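PDB 3CTP: periplasmic binding protein/LacI transcriptional regulator from Alkaliphilus metalliredigens, which probably acts as a LacI-family DNA-binding repressor that senses a sugar, its two-lobed periplasmic-binding-protein-like core holding beta-D-xylulofuranose. Local coordinates for residues 138-142 with 143-147; 212-216 with 217-221; 236-239 with 240-244; 269-272 with 273-276; 283-286 with 287-290. One frame throughout, in Å; residues are numbered along the deposited sequence.

Interaction 1: 138-142 with 143-147. With XLF (beta-D-xylulofuranose), chain C.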
# COMPACT_ATOMS: atom_id res chain seq x y z
N VAL A 138 6.07 -24.16 7.38
CA VAL A 138 5.48 -22.86 7.73
C VAL A 138 6.43 -22.14 8.68
O VAL A 138 7.00 -22.78 9.59
CB VAL A 138 4.13 -23.03 8.51
CG1 VAL A 138 3.62 -21.67 9.00
CG2 VAL A 138 3.08 -23.71 7.64
N VAL A 139 6.61 -20.84 8.48
CA VAL A 139 7.17 -19.96 9.51
C VAL A 139 6.18 -18.82 9.75
O VAL A 139 5.36 -18.52 8.86
CB VAL A 139 8.54 -19.38 9.18
CG1 VAL A 139 9.55 -20.53 9.01
CG2 VAL A 139 8.51 -18.51 7.90
N ALA A 140 6.21 -18.23 10.94
CA ALA A 140 5.18 -17.23 11.31
C ALA A 140 5.84 -15.89 11.55
O ALA A 140 6.93 -15.83 12.11
CB ALA A 140 4.48 -17.65 12.60
N PHE A 141 5.18 -14.82 11.10
CA PHE A 141 5.57 -13.45 11.50
C PHE A 141 4.66 -12.93 12.64
O PHE A 141 3.43 -12.92 12.49
CB PHE A 141 5.55 -12.51 10.27
CG PHE A 141 5.85 -11.05 10.60
CD1 PHE A 141 7.10 -10.68 11.07
CD2 PHE A 141 4.88 -10.08 10.42
CE1 PHE A 141 7.37 -9.32 11.36
CE2 PHE A 141 5.15 -8.72 10.71
CZ PHE A 141 6.38 -8.36 11.18
N GLU A 142 5.28 -12.58 13.78
CA GLU A 142 4.61 -12.01 14.97
C GLU A 142 3.81 -12.93 15.85
O GLU A 142 4.13 -13.09 17.04
CB GLU A 142 3.75 -10.79 14.62
CG GLU A 142 4.66 -9.64 14.20
CD GLU A 142 3.92 -8.32 13.97
OE1 GLU A 142 4.62 -7.28 13.84
OE2 GLU A 142 2.67 -8.33 13.93
N ASN A 143 2.71 -13.47 15.32
CA ASN A 143 1.83 -14.24 16.19
C ASN A 143 2.27 -15.69 16.22
O ASN A 143 2.55 -16.28 15.16
CB ASN A 143 0.39 -14.17 15.69
CG ASN A 143 -0.31 -12.88 16.03
OD1 ASN A 143 0.27 -11.96 16.61
ND2 ASN A 143 -1.59 -12.79 15.67
N HIS A 144 2.31 -16.25 17.41
CA HIS A 144 2.68 -17.65 17.60
C HIS A 144 1.53 -18.53 17.15
O HIS A 144 0.38 -18.29 17.50
CB HIS A 144 2.98 -17.89 19.08
CG HIS A 144 4.26 -17.24 19.52
ND1 HIS A 144 4.33 -15.92 19.88
CD2 HIS A 144 5.52 -17.73 19.61
CE1 HIS A 144 5.59 -15.61 20.17
NE2 HIS A 144 6.33 -16.69 20.02
N ILE A 145 1.84 -19.62 16.45
CA ILE A 145 0.80 -20.47 15.92
C ILE A 145 0.75 -21.78 16.69
O ILE A 145 -0.24 -22.07 17.40
CB ILE A 145 1.02 -20.69 14.42
CG1 ILE A 145 0.98 -19.34 13.74
CG2 ILE A 145 -0.11 -21.55 13.83
CD1 ILE A 145 1.12 -19.42 12.22
N LEU A 146 1.81 -22.55 16.56
CA LEU A 146 1.94 -23.80 17.32
C LEU A 146 3.37 -23.87 17.80
O LEU A 146 4.25 -23.21 17.24
CB LEU A 146 1.67 -24.98 16.42
CG LEU A 146 0.25 -25.16 15.88
CD1 LEU A 146 0.23 -26.22 14.80
CD2 LEU A 146 -0.76 -25.51 17.00
N ASP A 147 3.61 -24.70 18.81
CA ASP A 147 4.92 -24.73 19.42
C ASP A 147 5.98 -25.27 18.45
O ASP A 147 7.19 -25.12 18.69
CB ASP A 147 4.88 -25.60 20.68
CG ASP A 147 4.03 -24.98 21.77
OD1 ASP A 147 3.77 -23.77 21.68
OD2 ASP A 147 3.62 -25.69 22.71
O4 XLF C . 1.12 -6.11 14.03
C4 XLF C . 1.88 -4.90 14.03
C5 XLF C . 0.88 -3.75 13.93
O5 XLF C . 1.02 -3.22 12.61
C3 XLF C . 2.71 -4.79 12.76
O3 XLF C . 4.11 -4.97 13.03
C2 XLF C . 2.41 -3.38 12.32
O2 XLF C . 3.16 -2.43 13.10
C1 XLF C . 2.63 -3.17 10.84
O1 XLF C . 2.20 -1.84 10.48
O HOH W 1 1.02 -9.24 15.97
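F141 and N143 are joined through the backbone in a classic gamma turn centred on E142: N143 N donates to F141 O at 3.0 Å in a bent bond, and the phi of 76° and psi of -67° at E142 are the values that turn requires. The chain thus reverses sharply just as the strand ends. Apolar contact is small and local. The methyl of A140 meets the end of the I145 side chain, with A140 CB 3.8 Å from I145 CD1, and the same methyl lies 3.5 Å from N143 O. E142 extends the other way: its CG, anti to the carbonyl carbon (chi1 -68°), passes over the centre of one face of the F141 ring, and the extended chain carries the carboxylate to the sugar. There both oxygens are used. E142 OE1 accepts from XLF O3 at 2.5 Å and E142 OE2 from XLF O4 at 2.7 Å, two short bonds consistent with an ionised carboxylate. A water donates to E142 OE2 at 2.8 Å and to N143 OD1 at 2.9 Å, tying the second shell to the first. N143 is itself fixed from outside, its amide bonded to S125 O, V183 O and E185 N, while the H144 ring nitrogens reach E185 and D310. Strand 138-141 runs between strands 119-123 and 151-154; I145 packs back onto A122 of the first, and F141 packs on helix 73-88 through F74, F75 and M78.

Interaction 2: 212-216 with 217-221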
# COMPACT_ATOMS: atom_id res chain seq x y z
N HIS A 212 -9.02 -2.52 14.62
CA HIS A 212 -8.54 -2.96 13.31
C HIS A 212 -7.24 -2.22 13.00
O HIS A 212 -7.02 -1.11 13.50
CB HIS A 212 -9.53 -2.57 12.20
CG HIS A 212 -10.90 -3.14 12.40
ND1 HIS A 212 -11.89 -2.48 13.10
CD2 HIS A 212 -11.45 -4.31 11.98
CE1 HIS A 212 -12.99 -3.22 13.11
NE2 HIS A 212 -12.75 -4.33 12.43
N ASP A 213 -6.41 -2.83 12.17
CA ASP A 213 -5.32 -2.10 11.52
C ASP A 213 -5.98 -1.15 10.51
O ASP A 213 -7.20 -1.16 10.30
CB ASP A 213 -4.41 -3.12 10.81
CG ASP A 213 -3.05 -2.57 10.43
OD1 ASP A 213 -2.76 -1.38 10.70
OD2 ASP A 213 -2.25 -3.36 9.88
N PHE A 214 -5.16 -0.35 9.84
CA PHE A 214 -5.71 0.59 8.85
C PHE A 214 -6.65 -0.06 7.85
O PHE A 214 -6.37 -1.13 7.26
CB PHE A 214 -4.56 1.24 8.05
CG PHE A 214 -5.04 2.21 7.01
CD1 PHE A 214 -5.55 3.44 7.39
CD2 PHE A 214 -4.98 1.90 5.65
CE1 PHE A 214 -6.04 4.36 6.43
CE2 PHE A 214 -5.44 2.83 4.69
CZ PHE A 214 -5.96 4.05 5.08
N GLN A 215 -7.80 0.60 7.63
CA GLN A 215 -8.71 0.26 6.56
C GLN A 215 -9.09 1.60 5.97
O GLN A 215 -9.11 2.61 6.68
CB GLN A 215 -10.01 -0.32 7.13
CG GLN A 215 -9.90 -1.65 7.88
CD GLN A 215 -11.26 -2.11 8.44
OE1 GLN A 215 -11.79 -3.13 8.03
NE2 GLN A 215 -11.82 -1.33 9.36
N VAL A 216 -9.42 1.62 4.68
CA VAL A 216 -9.76 2.87 4.03
C VAL A 216 -10.96 3.53 4.73
O VAL A 216 -11.03 4.76 4.83
CB VAL A 216 -10.02 2.66 2.55
CG1 VAL A 216 -10.55 3.93 1.90
CG2 VAL A 216 -8.71 2.22 1.89
N LYS A 217 -11.86 2.71 5.26
CA LYS A 217 -13.00 3.27 6.01
C LYS A 217 -12.61 4.12 7.22
O LYS A 217 -13.38 4.99 7.65
CB LYS A 217 -14.00 2.18 6.41
CG LYS A 217 -13.45 1.14 7.34
CD LYS A 217 -14.56 0.13 7.64
CE LYS A 217 -15.92 0.82 7.62
NZ LYS A 217 -16.22 1.58 8.86
N MET A 218 -11.43 3.87 7.76
CA MET A 218 -10.96 4.64 8.91
C MET A 218 -10.93 6.12 8.58
O MET A 218 -11.03 6.97 9.47
CB MET A 218 -9.56 4.13 9.32
CG MET A 218 -9.06 4.44 10.73
SD MET A 218 -7.60 3.40 11.15
CE MET A 218 -8.37 1.90 11.80
N LEU A 219 -10.80 6.48 7.30
CA LEU A 219 -10.72 7.90 6.96
C LEU A 219 -12.07 8.61 7.11
O LEU A 219 -12.11 9.86 7.09
CB LEU A 219 -10.16 8.07 5.53
CG LEU A 219 -8.75 7.49 5.35
CD1 LEU A 219 -8.34 7.48 3.89
CD2 LEU A 219 -7.73 8.31 6.14
N GLU A 220 -13.14 7.82 7.26
CA GLU A 220 -14.51 8.32 7.44
C GLU A 220 -15.02 8.08 8.86
O GLU A 220 -16.22 8.25 9.12
CB GLU A 220 -15.48 7.64 6.46
CG GLU A 220 -14.95 7.45 5.03
CD GLU A 220 -15.65 6.31 4.28
OE1 GLU A 220 -16.82 6.01 4.60
OE2 GLU A 220 -15.03 5.73 3.36
N GLU A 221 -14.13 7.67 9.77
CA GLU A 221 -14.49 7.37 11.16
C GLU A 221 -13.92 8.42 12.11
O GLU A 221 -12.79 8.88 11.91
CB GLU A 221 -13.99 5.98 11.56
CG GLU A 221 -14.67 4.89 10.75
CD GLU A 221 -14.16 3.51 11.05
OE1 GLU A 221 -12.98 3.36 11.45
OE2 GLU A 221 -14.93 2.57 10.83
O HOH W 2 -12.01 0.99 11.74
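A 3-10 turn in the loop between strands 206-209 and 234-237 brings residues 212-216 against 217-221, and successive i to i+3 bonds define it. M218 N donates to Q215 O at 2.9 Å, with an N-H...O angle of 148°, and L219 N donates to V216 O at 3.0 Å in a straighter bond of 163°; both donors sit above the plane of the carbonyl they meet. The M218 side chain folds back against the preceding loop. Its CG is anti to the backbone N, but the bend at chi3 (-87°) turns the methyl toward the main chain, where M218 CE lies 3.6 Å from D213 O and 3.7 Å from H212 O. M218 SD is 4.3 Å from F214 CD1, and the L219 branch point meets the same ring at its edge, L219 CG to F214 CE1 4.3 Å. On another side Q215 and K217 run alongside each other in the same direction, K217 CD 3.5 Å from Q215 NE2. The lysine then bends to form a salt bridge, K217 NZ to E221 OE2 2.6 Å, and a water donating to E221 OE1 also receives a weak bond from Q215 NE2. D213 faces the pocket, paired with R124 and bonded to N72 and N239. The chemistry therefore divides: F214 and L219, with V216, give the apolar surface that meets F270 and L274 of the second subunit, M218 backing the F214 ring from within the chain, whereas the K217-E221 pair lies on the exposed face, where solvent would probably weaken its electrostatic contribution.

Interaction 3: 236-239 with 240-244; sequences FVFN and DIAAA. With XLF (beta-D-xylulofuranose), chain C.
V237 presses its methyl into the notch between two alanines of the following helix turn: V237 CG1 is 3.7 Å from A242 CB and 3.5 Å from A243 N, while V237 CB rests 3.9 Å from A243 CB. The small alanine methyls are consistent with so close an approach of the first turn to the strand end. A242 CB is the bump on the other side, standing over one face of the F238 ring in a CH-pi contact, 4.1 Å from the ring centroid and 28° off its normal. The same ring turns an edge to C5 of the sugar, so one aromatic borders both the helix start and the pocket. Between strand 234-237 and helix 240-252, the first two elements of a beta-alpha-beta unit, N239 holds the N-cap position. Its CG lies between the backbone N and the carbonyl carbon (chi1 69°), which swings the amide back over the start of the helix; N239 OD1 then accepts from A242 N at 2.8 Å, nearly end-on to the side-chain carbonyl. N239 O takes A243 N at 3.0 Å, the first i to i+4 bond of the helix. The bond from A242 N to OD1 also fixes the rotation of the amide, leaving its NH2 directed to the ligand: N239 ND2 donates to XLF O5 at 3.1 Å with an N-H...O angle of 168°, and to D213 as well. A branch of I241 closes over the cap, I241 CG2 approaching N239 OD1 to 3.4 Å. Beyond the cap, I241 and A244 pack on L274 of the second subunit.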
# COMPACT_ATOMS: atom_id res chain seq x y z
N PHE A 236 1.55 8.06 21.54
CA PHE A 236 2.23 6.95 20.88
C PHE A 236 1.14 6.16 20.15
O PHE A 236 0.18 5.71 20.79
CB PHE A 236 2.92 6.05 21.94
CG PHE A 236 3.47 4.74 21.41
CD1 PHE A 236 4.10 4.67 20.18
CD2 PHE A 236 3.41 3.58 22.20
CE1 PHE A 236 4.61 3.45 19.70
CE2 PHE A 236 3.91 2.34 21.73
CZ PHE A 236 4.53 2.29 20.49
N VAL A 237 1.27 6.03 18.83
CA VAL A 237 0.29 5.27 18.05
C VAL A 237 0.90 3.96 17.59
O VAL A 237 2.07 3.91 17.20
CB VAL A 237 -0.19 6.08 16.82
CG1 VAL A 237 -1.37 5.35 16.17
CG2 VAL A 237 -0.60 7.50 17.23
N PHE A 238 0.11 2.89 17.63
CA PHE A 238 0.68 1.55 17.48
C PHE A 238 1.38 1.27 16.16
O PHE A 238 2.20 0.34 16.09
CB PHE A 238 -0.39 0.47 17.76
CG PHE A 238 -1.51 0.42 16.73
CD1 PHE A 238 -1.44 -0.45 15.64
CD2 PHE A 238 -2.65 1.20 16.88
CE1 PHE A 238 -2.47 -0.49 14.73
CE2 PHE A 238 -3.70 1.15 15.98
CZ PHE A 238 -3.61 0.29 14.90
N ASN A 239 1.04 1.99 15.09
CA ASN A 239 1.87 1.89 13.88
C ASN A 239 1.81 3.15 13.07
O ASN A 239 1.07 4.08 13.42
CB ASN A 239 1.57 0.62 13.04
CG ASN A 239 0.23 0.66 12.38
OD1 ASN A 239 -0.38 1.71 12.25
ND2 ASN A 239 -0.27 -0.52 11.94
N ASP A 240 2.66 3.24 12.06
CA ASP A 240 2.80 4.49 11.33
C ASP A 240 1.56 4.84 10.51
O ASP A 240 1.20 6.01 10.42
CB ASP A 240 4.02 4.48 10.39
CG ASP A 240 5.34 4.51 11.13
OD1 ASP A 240 5.37 4.81 12.34
OD2 ASP A 240 6.37 4.26 10.46
N ILE A 241 0.93 3.84 9.89
CA ILE A 241 -0.26 4.16 9.07
C ILE A 241 -1.42 4.62 9.96
O ILE A 241 -2.14 5.57 9.62
CB ILE A 241 -0.63 2.99 8.10
CG1 ILE A 241 -1.78 3.39 7.17
CG2 ILE A 241 -0.90 1.72 8.86
CD1 ILE A 241 -1.39 4.49 6.20
N ALA A 242 -1.59 4.01 11.13
CA ALA A 242 -2.60 4.52 12.07
C ALA A 242 -2.21 5.94 12.54
O ALA A 242 -3.05 6.83 12.68
CB ALA A 242 -2.73 3.56 13.26
N ALA A 243 -0.93 6.16 12.78
CA ALA A 243 -0.49 7.52 13.20
C ALA A 243 -0.85 8.56 12.14
O ALA A 243 -1.22 9.68 12.47
CB ALA A 243 1.04 7.56 13.44
N ALA A 244 -0.69 8.20 10.87
CA ALA A 244 -1.04 9.12 9.79
C ALA A 244 -2.50 9.52 9.87
O ALA A 244 -2.86 10.69 9.60
CB ALA A 244 -0.76 8.45 8.41
O4 XLF C . 1.12 -6.11 14.03
C4 XLF C . 1.88 -4.90 14.03
C5 XLF C . 0.88 -3.75 13.93
O5 XLF C . 1.02 -3.22 12.61
C3 XLF C . 2.71 -4.79 12.76
O3 XLF C . 4.11 -4.97 13.03
C2 XLF C . 2.41 -3.38 12.32
O2 XLF C . 3.16 -2.43 13.10
C1 XLF C . 2.63 -3.17 10.84
O1 XLF C . 2.20 -1.84 10.48

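Interaction 4: 269-272 with 273-276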
# COMPACT_ATOMS: atom_id res chain seq x y z
N SER A 269 7.67 2.69 8.27
CA SER A 269 7.19 2.45 6.91
C SER A 269 7.15 3.76 6.10
O SER A 269 7.32 4.88 6.64
CB SER A 269 5.81 1.80 6.93
OG SER A 269 4.83 2.71 7.41
N PHE A 270 6.97 3.66 4.78
CA PHE A 270 7.20 4.84 3.99
C PHE A 270 6.24 5.98 4.26
O PHE A 270 6.53 7.14 3.97
CB PHE A 270 7.27 4.50 2.48
CG PHE A 270 5.94 4.14 1.85
CD1 PHE A 270 5.02 5.13 1.53
CD2 PHE A 270 5.67 2.81 1.48
CE1 PHE A 270 3.78 4.81 0.90
CE2 PHE A 270 4.46 2.48 0.84
CZ PHE A 270 3.51 3.49 0.56
N ILE A 271 5.08 5.67 4.84
CA ILE A 271 4.09 6.72 5.06
C ILE A 271 4.60 7.80 6.02
O ILE A 271 4.20 8.97 5.93
CB ILE A 271 2.74 6.12 5.55
CG1 ILE A 271 1.63 7.16 5.50
CG2 ILE A 271 2.88 5.55 6.94
CD1 ILE A 271 1.22 7.50 4.05
N GLY A 272 5.48 7.42 6.93
CA GLY A 272 6.00 8.40 7.90
C GLY A 272 6.92 9.46 7.30
O GLY A 272 7.06 10.57 7.85
N GLU A 273 7.53 9.15 6.16
CA GLU A 273 8.43 10.08 5.50
C GLU A 273 7.68 10.83 4.41
O GLU A 273 7.98 11.98 4.05
CB GLU A 273 9.65 9.32 4.93
CG GLU A 273 10.71 10.22 4.29
CD GLU A 273 11.11 11.42 5.15
OE1 GLU A 273 11.62 11.21 6.28
OE2 GLU A 273 10.95 12.58 4.69
N LEU A 274 6.65 10.19 3.90
CA LEU A 274 5.91 10.75 2.81
C LEU A 274 5.10 11.94 3.30
O LEU A 274 5.01 12.95 2.59
CB LEU A 274 4.99 9.67 2.23
CG LEU A 274 4.16 10.11 1.05
CD1 LEU A 274 5.06 10.68 -0.02
CD2 LEU A 274 3.42 8.89 0.56
N LEU A 275 4.56 11.85 4.51
CA LEU A 275 3.76 12.94 5.12
C LEU A 275 4.53 13.96 6.01
O LEU A 275 5.70 13.79 6.29
CB LEU A 275 2.59 12.38 5.91
CG LEU A 275 2.94 11.47 7.12
CD1 LEU A 275 4.03 12.04 8.03
CD2 LEU A 275 1.72 11.23 7.94
N TYR A 276 3.81 14.99 6.49
CA TYR A 276 4.43 16.21 7.04
C TYR A 276 3.64 16.80 8.21
O TYR A 276 2.41 16.90 8.15
CB TYR A 276 4.54 17.26 5.93
CG TYR A 276 5.04 18.61 6.37
CD1 TYR A 276 6.32 19.03 6.05
CD2 TYR A 276 4.22 19.48 7.08
CE1 TYR A 276 6.79 20.28 6.45
CE2 TYR A 276 4.68 20.73 7.48
CZ TYR A 276 5.96 21.12 7.16
OH TYR A 276 6.42 22.35 7.55
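F270 O is gripped by two backbone N-H groups. L274 N approaches at 3.1 Å and almost end-on, with a C=O...N angle of 163°, whereas E273 N, also 3.1 Å from F270 O, comes from 57° above the carbonyl plane. The side chains of F270 and L274 lie side by side and point the same way, L274 CD2 meeting the ring near its plane at 4.1 Å from F270 CE1. I271 adds a looser touch, its CD1 4.4 Å from L274 CD2. I271 and L274 belong to helix 271-274, barely one turn long, packed on helix 240-252 through I271 and placed at the subunit interface: F270 meets F214, and E273 forms a salt bridge with R248, both of the second subunit. L275 is the first residue to leave helical geometry, yet its N still donates to I271 O at 3.2 Å. Its CG sits between the backbone N and the carbonyl carbon (chi1 62°), a rotamer that folds the side chain back over the helix end and brings L275 CG tightly to 3.0 Å from I271 O. One branch continues to G272 O, with L275 CD1 3.4 Å away, and the side chain also packs on A244 of helix 240-252. Replacing L275 by alanine would probably strip the side-chain cover from I271 O and G272 O, the backbone bond to I271 O remaining, and open a gap against A244. Y276 O bonds K251.

Interaction 5: 283-286 with 287-290. With XLF (beta-D-xylulofuranose), chain C.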
# COMPACT_ATOMS: atom_id res chain seq x y z
N ASN A 283 11.92 1.98 14.24
CA ASN A 283 12.24 1.17 13.08
C ASN A 283 12.07 -0.32 13.28
O ASN A 283 12.69 -0.89 14.18
CB ASN A 283 13.72 1.41 12.72
CG ASN A 283 14.12 0.76 11.42
OD1 ASN A 283 13.73 1.22 10.34
ND2 ASN A 283 14.93 -0.31 11.50
N GLN A 284 11.27 -0.97 12.42
CA GLN A 284 11.38 -2.42 12.25
C GLN A 284 12.32 -2.73 11.12
O GLN A 284 12.20 -2.14 10.03
CB GLN A 284 10.02 -3.04 11.90
CG GLN A 284 8.99 -2.97 13.00
CD GLN A 284 7.90 -4.00 12.80
OE1 GLN A 284 8.16 -5.19 12.92
NE2 GLN A 284 6.66 -3.54 12.55
N PRO A 285 13.29 -3.64 11.35
CA PRO A 285 14.34 -3.83 10.34
C PRO A 285 13.88 -4.78 9.26
O PRO A 285 14.12 -6.00 9.32
CB PRO A 285 15.50 -4.44 11.14
CG PRO A 285 14.81 -5.17 12.29
CD PRO A 285 13.58 -4.32 12.62
N ILE A 286 13.17 -4.23 8.27
CA ILE A 286 12.53 -5.06 7.25
C ILE A 286 13.53 -5.98 6.55
O ILE A 286 13.23 -7.15 6.28
CB ILE A 286 11.78 -4.16 6.23
CG1 ILE A 286 10.57 -3.53 6.94
CG2 ILE A 286 11.33 -4.97 5.04
CD1 ILE A 286 9.71 -2.58 6.04
N GLU A 287 14.71 -5.46 6.21
CA GLU A 287 15.67 -6.33 5.52
C GLU A 287 16.07 -7.53 6.38
O GLU A 287 16.14 -8.68 5.89
CB GLU A 287 16.94 -5.56 5.08
CG GLU A 287 16.67 -4.55 3.98
CD GLU A 287 16.65 -5.18 2.60
OE1 GLU A 287 17.28 -6.24 2.41
OE2 GLU A 287 16.02 -4.59 1.70
N ALA A 288 16.38 -7.28 7.66
CA ALA A 288 16.74 -8.40 8.54
C ALA A 288 15.56 -9.36 8.76
O ALA A 288 15.75 -10.58 8.83
CB ALA A 288 17.25 -7.89 9.90
N LEU A 289 14.35 -8.81 8.91
CA LEU A 289 13.18 -9.68 9.10
C LEU A 289 12.99 -10.57 7.88
O LEU A 289 12.77 -11.77 8.00
CB LEU A 289 11.92 -8.84 9.29
CG LEU A 289 11.85 -8.11 10.63
CD1 LEU A 289 10.78 -7.01 10.54
CD2 LEU A 289 11.52 -9.09 11.77
N ALA A 290 13.05 -9.96 6.68
CA ALA A 290 12.80 -10.71 5.45
C ALA A 290 13.87 -11.76 5.23
O ALA A 290 13.59 -12.90 4.86
CB ALA A 290 12.74 -9.72 4.26
O4 XLF C . 1.12 -6.11 14.03
C4 XLF C . 1.88 -4.90 14.03
C5 XLF C . 0.88 -3.75 13.93
O5 XLF C . 1.02 -3.22 12.61
C3 XLF C . 2.71 -4.79 12.76
O3 XLF C . 4.11 -4.97 13.03
C2 XLF C . 2.41 -3.38 12.32
O2 XLF C . 3.16 -2.43 13.10
C1 XLF C . 2.63 -3.17 10.84
O1 XLF C . 2.20 -1.84 10.48
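P285, I286 and L289 carry this contact, the start of helix 286-302. P285 holds the N-cap position at the centre of an inverse gamma turn, and its carbonyl receives L289 N at 2.8 Å in a nearly straight bond, N-H...O angle 166°. L289 CG lies anti to its own carbonyl carbon (chi1 -71°), which lays this branch point back over that acceptor with L289 CG 3.4 Å from P285 O. The proline ring makes two looser apolar touches: P285 CB is 4.1 Å from A288 CB, and P285 CD is 4.4 Å from L289 CD1. I286 repeats the helical pattern one residue on, I286 O accepting from A290 N at 2.8 Å, while its side chain packs on F74 of helix 73-88. L289 also crosses Q284 at an angle, its CD1 4.0 Å from Q284 OE1, so a leucine methyl flanks the pocket amide. Q284 NE2 donates to XLF O3 at 3.0 Å with an angle of 152° and also to D267, while its OE1 is bonded to S154. With a leucine in place of Q284 the amide is gone, and O3 is likely to be left without this donor while S154 OG and D267 OD1 lose their side-chain partner. The contact thus divides its work: backbone bonds and apolar packing hold the helix start, while the amide, held at its oxygen by S154, offers N-H to a sugar hydroxyl that itself donates to E142.

In the fold
Interactions 1, 3 and 5 converge on the sugar from different parts of the fold: 138-147 from the end of a strand in the seven-stranded sheet, 236-244 from the four-stranded sheet of the other lobe, and 283-290 from the loop leading into helix 286-302. Interactions 1 and 5 touch through F141 and Q284. Interactions 1, 3 and 4 are buried, whereas 2 and 5 reach the surface in part. Interactions 2, 3 and 4 all meet the second subunit; 3 touches both 2 and 4, through N239 and D240 respectively. Pocket contacts rely on a carboxylate or amides, whereas 2 and 4 pair apolar interface packing with charges, one local and one intersubunit.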